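Local structure of cytosolic phospholipase A2 delta (Homo sapiens, 5IZ5) at residues Cys167-Asp173 against Val269-Ala275; Leu223-Leu227 against Ala241-Thr245; His345-Lys351 against Ser789-Gln794. The protein hydrolyses glycerophospholipids at the sn-2 position in a calcium-dependent manner, with a preference for linoleic acid there, releasing a free fatty acid and a lysophospholipid. The protein carries 3 engineered substitutions. Residue numbers count along the deposited sequence, not the author numbering.

Contact 1 (Cys167-Asp173 against Val269-Ala275); sequences CLDVHLD and VRLQLKA
An antiparallel strand pair joins strand 160-172 to strand 266-277 in a β-sandwich consistent with a second C2 domain between the N-terminal C2 domain and the catalytic part. Both backbones are extended, and the axes of 167-172 and 269-275 run 4.6 Å apart at closest with their directions 160° apart. The register pairs L168 with A275, V170 with L273 and L172 with L271 as non-hydrogen-bonded pairs (CA-CA 4.1, 4.4 and 4.7 Å). Between them sit the hydrogen-bonded pairs: D169 and K274 exchange two bonds, D169 N to K274 O and K274 N to D169 O, both 3.1 Å; H171 and Q272 do likewise, H171 N to Q272 O at 2.8 Å and Q272 N to H171 O at 2.9 Å. A fifth bond, D173 N to R270 O at 3.3 Å, carries the ladder to the end of the segment. CA-H...O contacts fill in between, the shortest from L273 CA to D169 O at 3.0 Å. Side chains alternate. L168, V170, L172, L271, L273 and A275 share the apolar face, where V170 (chi1 t) sets CG2 3.9 Å from L273 CB and CG1 4.0 Å from L271 CG. The other face carries D169, H171, Q272 and K274, and there D169 makes a salt bridge with R212. C167, chi1 m, turns its sulfur to C278 in a disulfide. Strand 210-216 flanks 167-173, strand 255-263 flanks 269-275, and the leucines L193, L191 and L189 of strand 188-193 pack over the apolar face.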
ATOM      1  N   CYS B 167     -12.748 -24.953   6.616  1.00 56.15           N
ATOM      2  CA  CYS B 167     -11.799 -25.514   5.675  1.00 59.22           C
ATOM      3  C   CYS B 167     -12.311 -26.911   5.285  1.00 60.58           C
ATOM      4  O   CYS B 167     -12.683 -27.700   6.154  1.00 60.78           O
ATOM      5  CB  CYS B 167     -10.412 -25.622   6.338  1.00 62.79           C
ATOM      6  SG  CYS B 167      -9.390 -24.143   6.750  1.00 74.16           S
ATOM      7  N   LEU B 168     -12.365 -27.219   3.987  1.00 59.31           N
ATOM      8  CA  LEU B 168     -12.819 -28.543   3.540  1.00 56.41           C
ATOM      9  C   LEU B 168     -11.806 -29.222   2.630  1.00 56.70           C
ATOM     10  O   LEU B 168     -11.405 -28.665   1.607  1.00 55.87           O
ATOM     11  CB  LEU B 168     -14.230 -28.440   2.948  1.00 56.13           C
ATOM     12  CG  LEU B 168     -14.768 -28.940   1.594  1.00 56.10           C
ATOM     13  CD1 LEU B 168     -13.963 -29.988   0.845  1.00 56.55           C
ATOM     14  CD2 LEU B 168     -16.188 -29.446   1.837  1.00 55.75           C
ATOM     15  N   ASP B 169     -11.393 -30.427   3.026  1.00 58.68           N
ATOM     16  CA  ASP B 169     -10.394 -31.197   2.284  1.00 60.63           C
ATOM     17  C   ASP B 169     -11.036 -32.339   1.507  1.00 60.48           C
ATOM     18  O   ASP B 169     -11.856 -33.076   2.053  1.00 59.00           O
ATOM     19  CB  ASP B 169      -9.347 -31.775   3.241  1.00 63.78           C
ATOM     20  CG  ASP B 169      -8.267 -30.774   3.611  1.00 67.01           C
ATOM     21  OD1 ASP B 169      -7.987 -29.856   2.812  1.00 67.38           O
ATOM     22  OD2 ASP B 169      -7.687 -30.923   4.705  1.00 69.68           O
ATOM     23  N   VAL B 170     -10.645 -32.487   0.243  1.00 59.71           N
ATOM     24  CA  VAL B 170     -11.138 -33.562  -0.609  1.00 61.07           C
ATOM     25  C   VAL B 170      -9.962 -34.422  -1.074  1.00 63.25           C
ATOM     26  O   VAL B 170      -9.069 -33.931  -1.763  1.00 60.15           O
ATOM     27  CB  VAL B 170     -11.868 -33.012  -1.847  1.00 61.20           C
ATOM     28  CG1 VAL B 170     -12.498 -34.143  -2.639  1.00 61.61           C
ATOM     29  CG2 VAL B 170     -12.930 -32.003  -1.449  1.00 61.71           C
ATOM     30  N   HIS B 171      -9.967 -35.699  -0.689  1.00 68.96           N
ATOM     31  CA  HIS B 171      -8.903 -36.642  -1.056  1.00 75.52           C
ATOM     32  C   HIS B 171      -9.427 -37.697  -2.015  1.00 78.58           C
ATOM     33  O   HIS B 171     -10.611 -38.014  -2.009  1.00 77.36           O
ATOM     34  CB  HIS B 171      -8.311 -37.293   0.194  1.00 77.59           C
ATOM     35  CG  HIS B 171      -7.607 -36.322   1.087  1.00 80.11           C
ATOM     36  ND1 HIS B 171      -6.307 -35.916   0.866  1.00 82.13           N
ATOM     37  CD2 HIS B 171      -8.030 -35.649   2.184  1.00 80.78           C
ATOM     38  CE1 HIS B 171      -5.956 -35.047   1.796  1.00 82.33           C
ATOM     39  NE2 HIS B 171      -6.983 -34.868   2.609  1.00 82.66           N
ATOM     40  N   LEU B 172      -8.537 -38.243  -2.836  1.00 85.16           N
ATOM     41  CA  LEU B 172      -8.943 -39.055  -3.973  1.00 90.89           C
ATOM     42  C   LEU B 172      -8.111 -40.321  -4.186  1.00 91.68           C
ATOM     43  O   LEU B 172      -6.899 -40.252  -4.381  1.00 94.02           O
ATOM     44  CB  LEU B 172      -8.925 -38.176  -5.224  1.00 94.63           C
ATOM     45  CG  LEU B 172      -8.809 -38.813  -6.610  1.00 98.38           C
ATOM     46  CD1 LEU B 172      -9.828 -39.919  -6.828  1.00100.07           C
ATOM     47  CD2 LEU B 172      -8.937 -37.742  -7.671  1.00 99.30           C
ATOM     48  N   ASP B 173      -8.795 -41.467  -4.164  1.00 92.72           N
ATOM     49  CA  ASP B 173      -8.231 -42.749  -4.579  1.00 93.67           C
ATOM     50  C   ASP B 173      -8.408 -42.925  -6.071  1.00 93.39           C
ATOM     51  O   ASP B 173      -7.816 -42.196  -6.843  1.00 90.98           O
ATOM     52  CB  ASP B 173      -8.920 -43.912  -3.871  1.00 92.60           C
ATOM     53  CG  ASP B 173      -8.564 -44.001  -2.401  1.00 92.95           C
ATOM     54  OD1 ASP B 173      -7.388 -43.767  -2.050  1.00 93.41           O
ATOM     55  OD2 ASP B 173      -9.456 -44.327  -1.595  1.00 90.68           O
ATOM     56  N   VAL B 269     -15.509 -43.188  -8.812  1.00 71.81           N
ATOM     57  CA  VAL B 269     -14.211 -42.820  -8.246  1.00 68.91           C
ATOM     58  C   VAL B 269     -14.470 -42.350  -6.827  1.00 66.38           C
ATOM     59  O   VAL B 269     -15.333 -41.502  -6.603  1.00 65.32           O
ATOM     60  CB  VAL B 269     -13.524 -41.701  -9.047  1.00 70.27           C
ATOM     61  CG1 VAL B 269     -12.257 -41.235  -8.340  1.00 70.33           C
ATOM     62  CG2 VAL B 269     -13.196 -42.181 -10.452  1.00 71.29           C
ATOM     63  N   ARG B 270     -13.721 -42.898  -5.876  1.00 65.03           N
ATOM     64  CA  ARG B 270     -14.002 -42.695  -4.460  1.00 68.86           C
ATOM     65  C   ARG B 270     -13.287 -41.458  -3.931  1.00 70.02           C
ATOM     66  O   ARG B 270     -12.059 -41.392  -3.967  1.00 69.95           O
ATOM     67  CB  ARG B 270     -13.561 -43.928  -3.667  1.00 71.07           C
ATOM     68  CG  ARG B 270     -14.099 -44.005  -2.245  1.00 74.57           C
ATOM     69  CD  ARG B 270     -13.680 -45.312  -1.582  1.00 77.34           C
ATOM     70  NE  ARG B 270     -14.569 -45.704  -0.488  1.00 78.77           N
ATOM     71  CZ  ARG B 270     -15.758 -46.289  -0.641  1.00 77.72           C
ATOM     72  NH1 ARG B 270     -16.242 -46.559  -1.852  1.00 78.21           N
ATOM     73  NH2 ARG B 270     -16.479 -46.601   0.433  1.00 76.24           N
ATOM     74  N   LEU B 271     -14.055 -40.480  -3.448  1.00 70.51           N
ATOM     75  CA  LEU B 271     -13.486 -39.307  -2.792  1.00 73.21           C
ATOM     76  C   LEU B 271     -13.889 -39.273  -1.336  1.00 70.99           C
ATOM     77  O   LEU B 271     -14.998 -39.662  -0.976  1.00 67.77           O
ATOM     78  CB  LEU B 271     -13.946 -38.010  -3.465  1.00 75.27           C
ATOM     79  CG  LEU B 271     -13.154 -37.481  -4.650  1.00 76.51           C
ATOM     80  CD1 LEU B 271     -12.316 -38.525  -5.354  1.00 77.47           C
ATOM     81  CD2 LEU B 271     -14.093 -36.852  -5.649  1.00 77.54           C
ATOM     82  N   GLN B 272     -12.975 -38.778  -0.511  1.00 72.06           N
ATOM     83  CA  GLN B 272     -13.219 -38.615   0.909  1.00 73.32           C
ATOM     84  C   GLN B 272     -13.085 -37.148   1.279  1.00 70.32           C
ATOM     85  O   GLN B 272     -12.061 -36.511   1.027  1.00 66.62           O
ATOM     86  CB  GLN B 272     -12.262 -39.485   1.719  1.00 76.03           C
ATOM     87  CG  GLN B 272     -12.556 -40.965   1.544  1.00 78.56           C
ATOM     88  CD  GLN B 272     -11.580 -41.869   2.272  1.00 82.10           C
ATOM     89  OE1 GLN B 272     -10.909 -42.710   1.665  1.00 85.80           O
ATOM     90  NE2 GLN B 272     -11.490 -41.698   3.579  1.00 83.79           N
ATOM     91  N   LEU B 273     -14.125 -36.585   1.871  1.00 69.51           N
ATOM     92  CA  LEU B 273     -13.966 -35.208   2.305  1.00 72.93           C
ATOM     93  C   LEU B 273     -14.361 -34.969   3.751  1.00 74.62           C
ATOM     94  O   LEU B 273     -15.283 -35.599   4.282  1.00 72.65           O
ATOM     95  CB  LEU B 273     -14.578 -34.182   1.335  1.00 73.84           C
ATOM     96  CG  LEU B 273     -16.040 -33.972   0.996  1.00 75.31           C
ATOM     97  CD1 LEU B 273     -16.674 -35.209   0.390  1.00 77.47           C
ATOM     98  CD2 LEU B 273     -16.824 -33.480   2.195  1.00 75.74           C
ATOM     99  N   LYS B 274     -13.603 -34.074   4.386  1.00 76.63           N
ATOM    100  CA  LYS B 274     -13.883 -33.649   5.741  1.00 77.44           C
ATOM    101  C   LYS B 274     -13.834 -32.134   5.860  1.00 73.47           C
ATOM    102  O   LYS B 274     -12.819 -31.505   5.555  1.00 70.29           O
ATOM    103  CB  LYS B 274     -12.899 -34.274   6.734  1.00 80.77           C
ATOM    104  CG  LYS B 274     -12.985 -33.661   8.133  1.00 84.56           C
ATOM    105  CD  LYS B 274     -13.113 -34.691   9.250  1.00 86.05           C
ATOM    106  CE  LYS B 274     -13.578 -34.038  10.546  1.00 87.12           C
ATOM    107  NZ  LYS B 274     -13.840 -35.037  11.620  1.00 87.71           N
ATOM    108  N   ALA B 275     -14.945 -31.577   6.330  1.00 70.38           N
ATOM    109  CA  ALA B 275     -15.047 -30.165   6.635  1.00 70.64           C
ATOM    110  C   ALA B 275     -14.663 -29.967   8.094  1.00 70.75           C
ATOM    111  O   ALA B 275     -15.101 -30.718   8.966  1.00 70.52           O
ATOM    112  CB  ALA B 275     -16.461 -29.677   6.389  1.00 70.96           C
TER

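Contact 2 (Leu223-Leu227 against Ala241-Thr245); sequences LSGRL and AGYLT
A241 opens the second segment in an extended loop that runs back along strand 221-228, the two end-to-end directions 170° apart. Its CB points toward the partner, 4.3 Å from L227 O, and its carbonyl A241 O lies 3.1 Å from R226 NH1, near the plane of the guanidinium. At G242 the backbones are bridged by a water, which accepts from L227 N at 2.7 Å and donates to G242 O at 2.8 Å. Y243, chi1 p, places CB over one face of the R226 guanidinium and 3.7 Å from R226 CB, while Y243 CA approaches G225 O to 3.2 Å. L244 lies in the strand that forms an edge, within this chain, of the four-stranded antiparallel layer of the probable second C2 domain, next to 221-228. G225 and L244 form the hydrogen-bonded pair: G225 N to L244 O and L244 N to G225 O, both 2.8 Å. The L244 side chain swings in across G225, where a β-carbon would sit only 2.7 Å from L244 CD2, and goes on to M259 and V261 of strand 255-263. T245 is the non-hydrogen-bonded partner of S224 (CA-CA 4.2 Å); T245 CA lies 3.2 Å from L223 O, and T245 OG1 is hydrogen-bonded to E222.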
ATOM      1  N   LEU B 223     -20.773 -28.414  -1.800  1.00 49.02           N
ATOM      2  CA  LEU B 223     -19.715 -28.863  -2.685  1.00 51.12           C
ATOM      3  C   LEU B 223     -20.338 -29.775  -3.727  1.00 53.25           C
ATOM      4  O   LEU B 223     -20.971 -30.778  -3.378  1.00 55.16           O
ATOM      5  CB  LEU B 223     -18.645 -29.645  -1.928  1.00 51.15           C
ATOM      6  CG  LEU B 223     -17.567 -30.233  -2.856  1.00 54.06           C
ATOM      7  CD1 LEU B 223     -16.413 -29.265  -3.038  1.00 54.21           C
ATOM      8  CD2 LEU B 223     -17.065 -31.571  -2.343  1.00 54.53           C
ATOM      9  N   SER B 224     -20.153 -29.441  -4.999  1.00 53.94           N
ATOM     10  CA  SER B 224     -20.575 -30.320  -6.088  1.00 54.34           C
ATOM     11  C   SER B 224     -19.360 -30.904  -6.797  1.00 56.40           C
ATOM     12  O   SER B 224     -18.352 -30.218  -6.983  1.00 55.69           O
ATOM     13  CB  SER B 224     -21.465 -29.576  -7.074  1.00 53.97           C
ATOM     14  OG  SER B 224     -20.725 -28.618  -7.801  1.00 57.38           O
ATOM     15  N   GLY B 225     -19.465 -32.175  -7.181  1.00 58.37           N
ATOM     16  CA  GLY B 225     -18.369 -32.917  -7.797  1.00 57.92           C
ATOM     17  C   GLY B 225     -18.838 -33.698  -9.011  1.00 58.57           C
ATOM     18  O   GLY B 225     -19.926 -34.282  -9.007  1.00 57.07           O
ATOM     19  N   ARG B 226     -18.008 -33.727 -10.047  1.00 56.95           N
ATOM     20  CA  ARG B 226     -18.339 -34.475 -11.255  1.00 58.91           C
ATOM     21  C   ARG B 226     -17.099 -34.793 -12.082  1.00 58.57           C
ATOM     22  O   ARG B 226     -16.067 -34.114 -11.980  1.00 54.88           O
ATOM     23  CB  ARG B 226     -19.378 -33.748 -12.111  1.00 61.37           C
ATOM     24  CG  ARG B 226     -18.948 -32.372 -12.601  1.00 64.66           C
ATOM     25  CD  ARG B 226     -19.386 -32.107 -14.032  1.00 69.31           C
ATOM     26  NE  ARG B 226     -20.733 -31.533 -14.094  1.00 74.23           N
ATOM     27  CZ  ARG B 226     -21.830 -32.142 -14.561  1.00 77.84           C
ATOM     28  NH1 ARG B 226     -21.805 -33.393 -15.025  1.00 78.65           N
ATOM     29  NH2 ARG B 226     -22.980 -31.477 -14.557  1.00 78.92           N
ATOM     30  N   LEU B 227     -17.222 -35.834 -12.898  1.00 57.95           N
ATOM     31  CA  LEU B 227     -16.162 -36.256 -13.806  1.00 58.88           C
ATOM     32  C   LEU B 227     -16.556 -35.966 -15.247  1.00 61.22           C
ATOM     33  O   LEU B 227     -17.663 -36.295 -15.667  1.00 61.26           O
ATOM     34  CB  LEU B 227     -15.888 -37.752 -13.638  1.00 57.29           C
ATOM     35  CG  LEU B 227     -14.685 -38.249 -12.826  1.00 56.70           C
ATOM     36  CD1 LEU B 227     -13.858 -37.152 -12.172  1.00 57.32           C
ATOM     37  CD2 LEU B 227     -15.129 -39.275 -11.793  1.00 55.56           C
ATOM     38  N   ALA B 241     -21.646 -38.050 -17.103  1.00 64.75           N
ATOM     39  CA  ALA B 241     -21.987 -38.646 -15.814  1.00 58.59           C
ATOM     40  C   ALA B 241     -22.638 -37.638 -14.880  1.00 54.98           C
ATOM     41  O   ALA B 241     -22.405 -36.436 -14.990  1.00 52.11           O
ATOM     42  CB  ALA B 241     -20.753 -39.223 -15.150  1.00 56.58           C
ATOM     43  N   GLY B 242     -23.438 -38.143 -13.947  1.00 50.62           N
ATOM     44  CA  GLY B 242     -24.125 -37.295 -12.998  1.00 49.87           C
ATOM     45  C   GLY B 242     -23.176 -36.676 -11.987  1.00 48.76           C
ATOM     46  O   GLY B 242     -22.123 -37.239 -11.684  1.00 48.01           O
ATOM     47  N   TYR B 243     -23.549 -35.511 -11.474  1.00 45.02           N
ATOM     48  CA  TYR B 243     -22.764 -34.851 -10.439  1.00 47.72           C
ATOM     49  C   TYR B 243     -23.331 -35.157  -9.064  1.00 48.91           C
ATOM     50  O   TYR B 243     -24.527 -35.413  -8.910  1.00 48.88           O
ATOM     51  CB  TYR B 243     -22.709 -33.335 -10.665  1.00 47.21           C
ATOM     52  CG  TYR B 243     -24.023 -32.640 -10.400  1.00 44.64           C
ATOM     53  CD1 TYR B 243     -24.405 -32.295  -9.106  1.00 45.52           C
ATOM     54  CD2 TYR B 243     -24.889 -32.337 -11.442  1.00 45.37           C
ATOM     55  CE1 TYR B 243     -25.617 -31.669  -8.858  1.00 45.34           C
ATOM     56  CE2 TYR B 243     -26.100 -31.713 -11.207  1.00 45.44           C
ATOM     57  CZ  TYR B 243     -26.458 -31.380  -9.913  1.00 45.75           C
ATOM     58  OH  TYR B 243     -27.659 -30.762  -9.672  1.00 48.92           O
ATOM     59  N   LEU B 244     -22.460 -35.142  -8.065  1.00 52.67           N
ATOM     60  CA  LEU B 244     -22.864 -35.329  -6.689  1.00 56.10           C
ATOM     61  C   LEU B 244     -22.712 -34.029  -5.926  1.00 56.54           C
ATOM     62  O   LEU B 244     -21.788 -33.264  -6.183  1.00 55.08           O
ATOM     63  CB  LEU B 244     -22.032 -36.428  -6.043  1.00 59.40           C
ATOM     64  CG  LEU B 244     -20.861 -36.147  -5.098  1.00 64.54           C
ATOM     65  CD1 LEU B 244     -20.379 -37.475  -4.545  1.00 66.01           C
ATOM     66  CD2 LEU B 244     -19.700 -35.426  -5.768  1.00 67.11           C
ATOM     67  N   THR B 245     -23.614 -33.794  -4.981  1.00 56.46           N
ATOM     68  CA  THR B 245     -23.548 -32.606  -4.134  1.00 57.71           C
ATOM     69  C   THR B 245     -23.581 -32.974  -2.664  1.00 57.80           C
ATOM     70  O   THR B 245     -24.352 -33.833  -2.256  1.00 58.42           O
ATOM     71  CB  THR B 245     -24.658 -31.578  -4.423  1.00 59.04           C
ATOM     72  OG1 THR B 245     -24.629 -30.570  -3.405  1.00 61.03           O
ATOM     73  CG2 THR B 245     -26.043 -32.194  -4.438  1.00 59.14           C
TER
HETATM   74  O   HOH W   1     -19.470 -37.332 -12.563  1.00 45.91           O

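Contact 3 (His345-Lys351 against Ser789-Gln794); sequences HLLALQK and SDYNVQ
In the α/β-hydrolase catalytic domain, the end of helix 335-351, which begins at the substrate-binding G334-G335 pair, packs against the end of helix 779-794. The short axes approach to 7.5 Å and cross at -42°, with A348 and D790 closest (CA-CA 4.8 Å). A348, with only a methyl group, points toward the other helix, its CB 3.4 Å from V793 CG1 and 3.2 Å from D790 OD1. Polar links across the interface are weak. H345, chi1 m, donates ND1 to S789 O at 3.3 Å, a weak bond to a carbonyl that also accepts weakly from V793 N within its own helix; the H345 ring stacks on F676. S789 OG is satisfied by S341 OG and by L785 O. Elsewhere on the two helices, the Q350 side-chain amide is bonded to R383, S381 and L385, N792 ND2 donates to V737 O and Y791 OH bonds S740. K351, its chain fully extended beyond chi1 m, reaches D790 (chi1 t) in a salt bridge whose hydrogen bond, K351 NZ to D790 OD2 at 3.4 Å, is weak, and K351 CD lies 3.2 Å from Q794 NE2.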
ATOM      1  N   HIS B 345      22.944  14.861   5.252  1.00 45.78           N
ATOM      2  CA  HIS B 345      22.210  15.146   6.476  1.00 47.37           C
ATOM      3  C   HIS B 345      22.501  14.114   7.562  1.00 49.11           C
ATOM      4  O   HIS B 345      22.626  14.460   8.742  1.00 48.10           O
ATOM      5  CB  HIS B 345      20.705  15.212   6.220  1.00 47.85           C
ATOM      6  CG  HIS B 345      20.277  16.400   5.420  1.00 50.48           C
ATOM      7  ND1 HIS B 345      20.941  17.606   5.461  1.00 51.72           N
ATOM      8  CD2 HIS B 345      19.233  16.572   4.578  1.00 50.35           C
ATOM      9  CE1 HIS B 345      20.329  18.468   4.668  1.00 51.24           C
ATOM     10  NE2 HIS B 345      19.289  17.866   4.121  1.00 51.72           N
ATOM     11  N   LEU B 346      22.598  12.850   7.164  1.00 47.40           N
ATOM     12  CA  LEU B 346      22.912  11.784   8.106  1.00 47.98           C
ATOM     13  C   LEU B 346      24.356  11.896   8.611  1.00 46.90           C
ATOM     14  O   LEU B 346      24.618  11.647   9.785  1.00 45.31           O
ATOM     15  CB  LEU B 346      22.659  10.412   7.475  1.00 47.65           C
ATOM     16  CG  LEU B 346      21.196  10.066   7.157  1.00 47.16           C
ATOM     17  CD1 LEU B 346      21.131   8.802   6.321  1.00 46.46           C
ATOM     18  CD2 LEU B 346      20.358   9.909   8.416  1.00 48.21           C
ATOM     19  N   LEU B 347      25.280  12.267   7.725  1.00 46.44           N
ATOM     20  CA  LEU B 347      26.679  12.472   8.112  1.00 47.39           C
ATOM     21  C   LEU B 347      26.798  13.555   9.186  1.00 49.00           C
ATOM     22  O   LEU B 347      27.508  13.386  10.175  1.00 47.84           O
ATOM     23  CB  LEU B 347      27.534  12.842   6.900  1.00 48.56           C
ATOM     24  CG  LEU B 347      29.035  13.067   7.133  1.00 49.80           C
ATOM     25  CD1 LEU B 347      29.724  11.794   7.600  1.00 50.70           C
ATOM     26  CD2 LEU B 347      29.697  13.579   5.865  1.00 48.65           C
ATOM     27  N   ALA B 348      26.088  14.659   8.984  1.00 47.85           N
ATOM     28  CA  ALA B 348      26.054  15.741   9.953  1.00 49.08           C
ATOM     29  C   ALA B 348      25.566  15.247  11.311  1.00 49.43           C
ATOM     30  O   ALA B 348      26.235  15.450  12.323  1.00 50.38           O
ATOM     31  CB  ALA B 348      25.158  16.861   9.457  1.00 49.21           C
ATOM     32  N   LEU B 349      24.407  14.594  11.331  1.00 48.16           N
ATOM     33  CA  LEU B 349      23.832  14.124  12.586  1.00 48.89           C
ATOM     34  C   LEU B 349      24.771  13.153  13.299  1.00 49.01           C
ATOM     35  O   LEU B 349      24.833  13.145  14.526  1.00 49.58           O
ATOM     36  CB  LEU B 349      22.458  13.478  12.364  1.00 48.89           C
ATOM     37  CG  LEU B 349      21.331  14.410  11.909  1.00 48.87           C
ATOM     38  CD1 LEU B 349      20.107  13.600  11.502  1.00 49.96           C
ATOM     39  CD2 LEU B 349      20.962  15.422  12.981  1.00 47.73           C
ATOM     40  N   GLN B 350      25.499  12.347  12.529  1.00 48.41           N
ATOM     41  CA  GLN B 350      26.465  11.415  13.101  1.00 49.66           C
ATOM     42  C   GLN B 350      27.603  12.180  13.770  1.00 51.52           C
ATOM     43  O   GLN B 350      27.906  11.951  14.939  1.00 52.23           O
ATOM     44  CB  GLN B 350      27.025  10.473  12.032  1.00 48.38           C
ATOM     45  CG  GLN B 350      27.833   9.321  12.609  1.00 48.11           C
ATOM     46  CD  GLN B 350      28.332   8.357  11.545  1.00 46.57           C
ATOM     47  OE1 GLN B 350      28.948   8.765  10.563  1.00 46.28           O
ATOM     48  NE2 GLN B 350      28.070   7.069  11.740  1.00 46.06           N
ATOM     49  N   LYS B 351      28.215  13.095  13.025  1.00 52.45           N
ATOM     50  CA  LYS B 351      29.322  13.904  13.532  1.00 53.16           C
ATOM     51  C   LYS B 351      28.941  14.693  14.782  1.00 52.19           C
ATOM     52  O   LYS B 351      29.739  14.808  15.700  1.00 55.26           O
ATOM     53  CB  LYS B 351      29.819  14.861  12.454  1.00 54.40           C
ATOM     54  CG  LYS B 351      30.614  14.183  11.353  1.00 56.90           C
ATOM     55  CD  LYS B 351      31.014  15.199  10.299  1.00 59.83           C
ATOM     56  CE  LYS B 351      31.867  14.592   9.201  1.00 62.39           C
ATOM     57  NZ  LYS B 351      32.130  15.587   8.126  1.00 64.26           N
ATOM     58  N   SER B 789      24.684  19.903   2.343  1.00 51.09           N
ATOM     59  CA  SER B 789      23.691  19.293   3.221  1.00 48.94           C
ATOM     60  C   SER B 789      24.269  19.078   4.612  1.00 46.93           C
ATOM     61  O   SER B 789      23.643  19.409   5.613  1.00 45.30           O
ATOM     62  CB  SER B 789      23.211  17.956   2.636  1.00 49.05           C
ATOM     63  OG  SER B 789      22.711  18.119   1.322  1.00 47.39           O
ATOM     64  N   ASP B 790      25.466  18.505   4.652  1.00 46.98           N
ATOM     65  CA  ASP B 790      26.210  18.309   5.891  1.00 49.81           C
ATOM     66  C   ASP B 790      26.369  19.630   6.650  1.00 50.70           C
ATOM     67  O   ASP B 790      26.061  19.722   7.839  1.00 50.61           O
ATOM     68  CB  ASP B 790      27.581  17.711   5.557  1.00 50.20           C
ATOM     69  CG  ASP B 790      28.447  17.485   6.778  1.00 50.76           C
ATOM     70  OD1 ASP B 790      27.920  17.412   7.905  1.00 53.99           O
ATOM     71  OD2 ASP B 790      29.672  17.365   6.600  1.00 55.44           O
ATOM     72  N   TYR B 791      26.832  20.652   5.940  1.00 52.27           N
ATOM     73  CA  TYR B 791      27.041  21.970   6.523  1.00 54.84           C
ATOM     74  C   TYR B 791      25.757  22.558   7.106  1.00 53.32           C
ATOM     75  O   TYR B 791      25.747  23.022   8.246  1.00 53.03           O
ATOM     76  CB  TYR B 791      27.622  22.919   5.477  1.00 56.65           C
ATOM     77  CG  TYR B 791      27.706  24.346   5.944  1.00 58.92           C
ATOM     78  CD1 TYR B 791      28.852  24.832   6.567  1.00 60.44           C
ATOM     79  CD2 TYR B 791      26.641  25.211   5.759  1.00 57.95           C
ATOM     80  CE1 TYR B 791      28.928  26.145   6.996  1.00 60.58           C
ATOM     81  CE2 TYR B 791      26.707  26.518   6.183  1.00 60.57           C
ATOM     82  CZ  TYR B 791      27.852  26.985   6.802  1.00 60.72           C
ATOM     83  OH  TYR B 791      27.920  28.292   7.225  1.00 60.16           O
ATOM     84  N   ASN B 792      24.681  22.538   6.319  1.00 53.17           N
ATOM     85  CA  ASN B 792      23.396  23.114   6.740  1.00 54.02           C
ATOM     86  C   ASN B 792      22.864  22.546   8.043  1.00 53.64           C
ATOM     87  O   ASN B 792      22.210  23.251   8.807  1.00 54.05           O
ATOM     88  CB  ASN B 792      22.331  22.935   5.658  1.00 55.02           C
ATOM     89  CG  ASN B 792      22.543  23.847   4.474  1.00 57.65           C
ATOM     90  OD1 ASN B 792      23.506  24.615   4.429  1.00 60.67           O
ATOM     91  ND2 ASN B 792      21.637  23.780   3.511  1.00 56.55           N
ATOM     92  N   VAL B 793      23.131  21.272   8.295  1.00 52.38           N
ATOM     93  CA  VAL B 793      22.726  20.664   9.555  1.00 52.43           C
ATOM     94  C   VAL B 793      23.715  21.024  10.671  1.00 51.48           C
ATOM     95  O   VAL B 793      23.298  21.386  11.769  1.00 47.92           O
ATOM     96  CB  VAL B 793      22.552  19.138   9.412  1.00 51.74           C
ATOM     97  CG1 VAL B 793      22.461  18.461  10.773  1.00 50.72           C
ATOM     98  CG2 VAL B 793      21.301  18.843   8.596  1.00 53.10           C
ATOM     99  N   GLN B 794      25.013  20.933  10.392  1.00 54.00           N
ATOM    100  CA  GLN B 794      26.031  21.279  11.395  1.00 58.48           C
ATOM    101  C   GLN B 794      25.885  22.715  11.900  1.00 57.74           C
ATOM    102  O   GLN B 794      25.876  22.959  13.101  1.00 58.30           O
ATOM    103  CB  GLN B 794      27.443  21.034  10.865  1.00 59.80           C
ATOM    104  CG  GLN B 794      27.893  19.595  11.046  1.00 63.61           C
ATOM    105  CD  GLN B 794      29.260  19.323  10.453  1.00 66.59           C
ATOM    106  OE1 GLN B 794      29.856  20.185   9.809  1.00 72.92           O
ATOM    107  NE2 GLN B 794      29.763  18.116  10.665  1.00 66.40           N
TER

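Overall arrangement
Contacts 1 and 2 belong to one β-sandwich, their centres about 13 Å apart. Contact 2 falls within the chain stretch that contact 1 brings together, and the two come from facing sheets: V269 CG2 meets L227 CD2 at 3.7 Å, while L223 CD2 lies 4.2 Å from L273 CG and 4.3 Å from V170 CG2. Those apolar contacts form part of the sandwich core. Contact 3 comes later in the chain and on the opposite side of its centre, about 65 and 71 Å from contacts 1 and 2 between centres, in the catalytic domain. Its two segments are 438 residues apart in sequence, so the three contacts sample both the probable second C2 domain and the lipid-hydrolysing part of the enzyme.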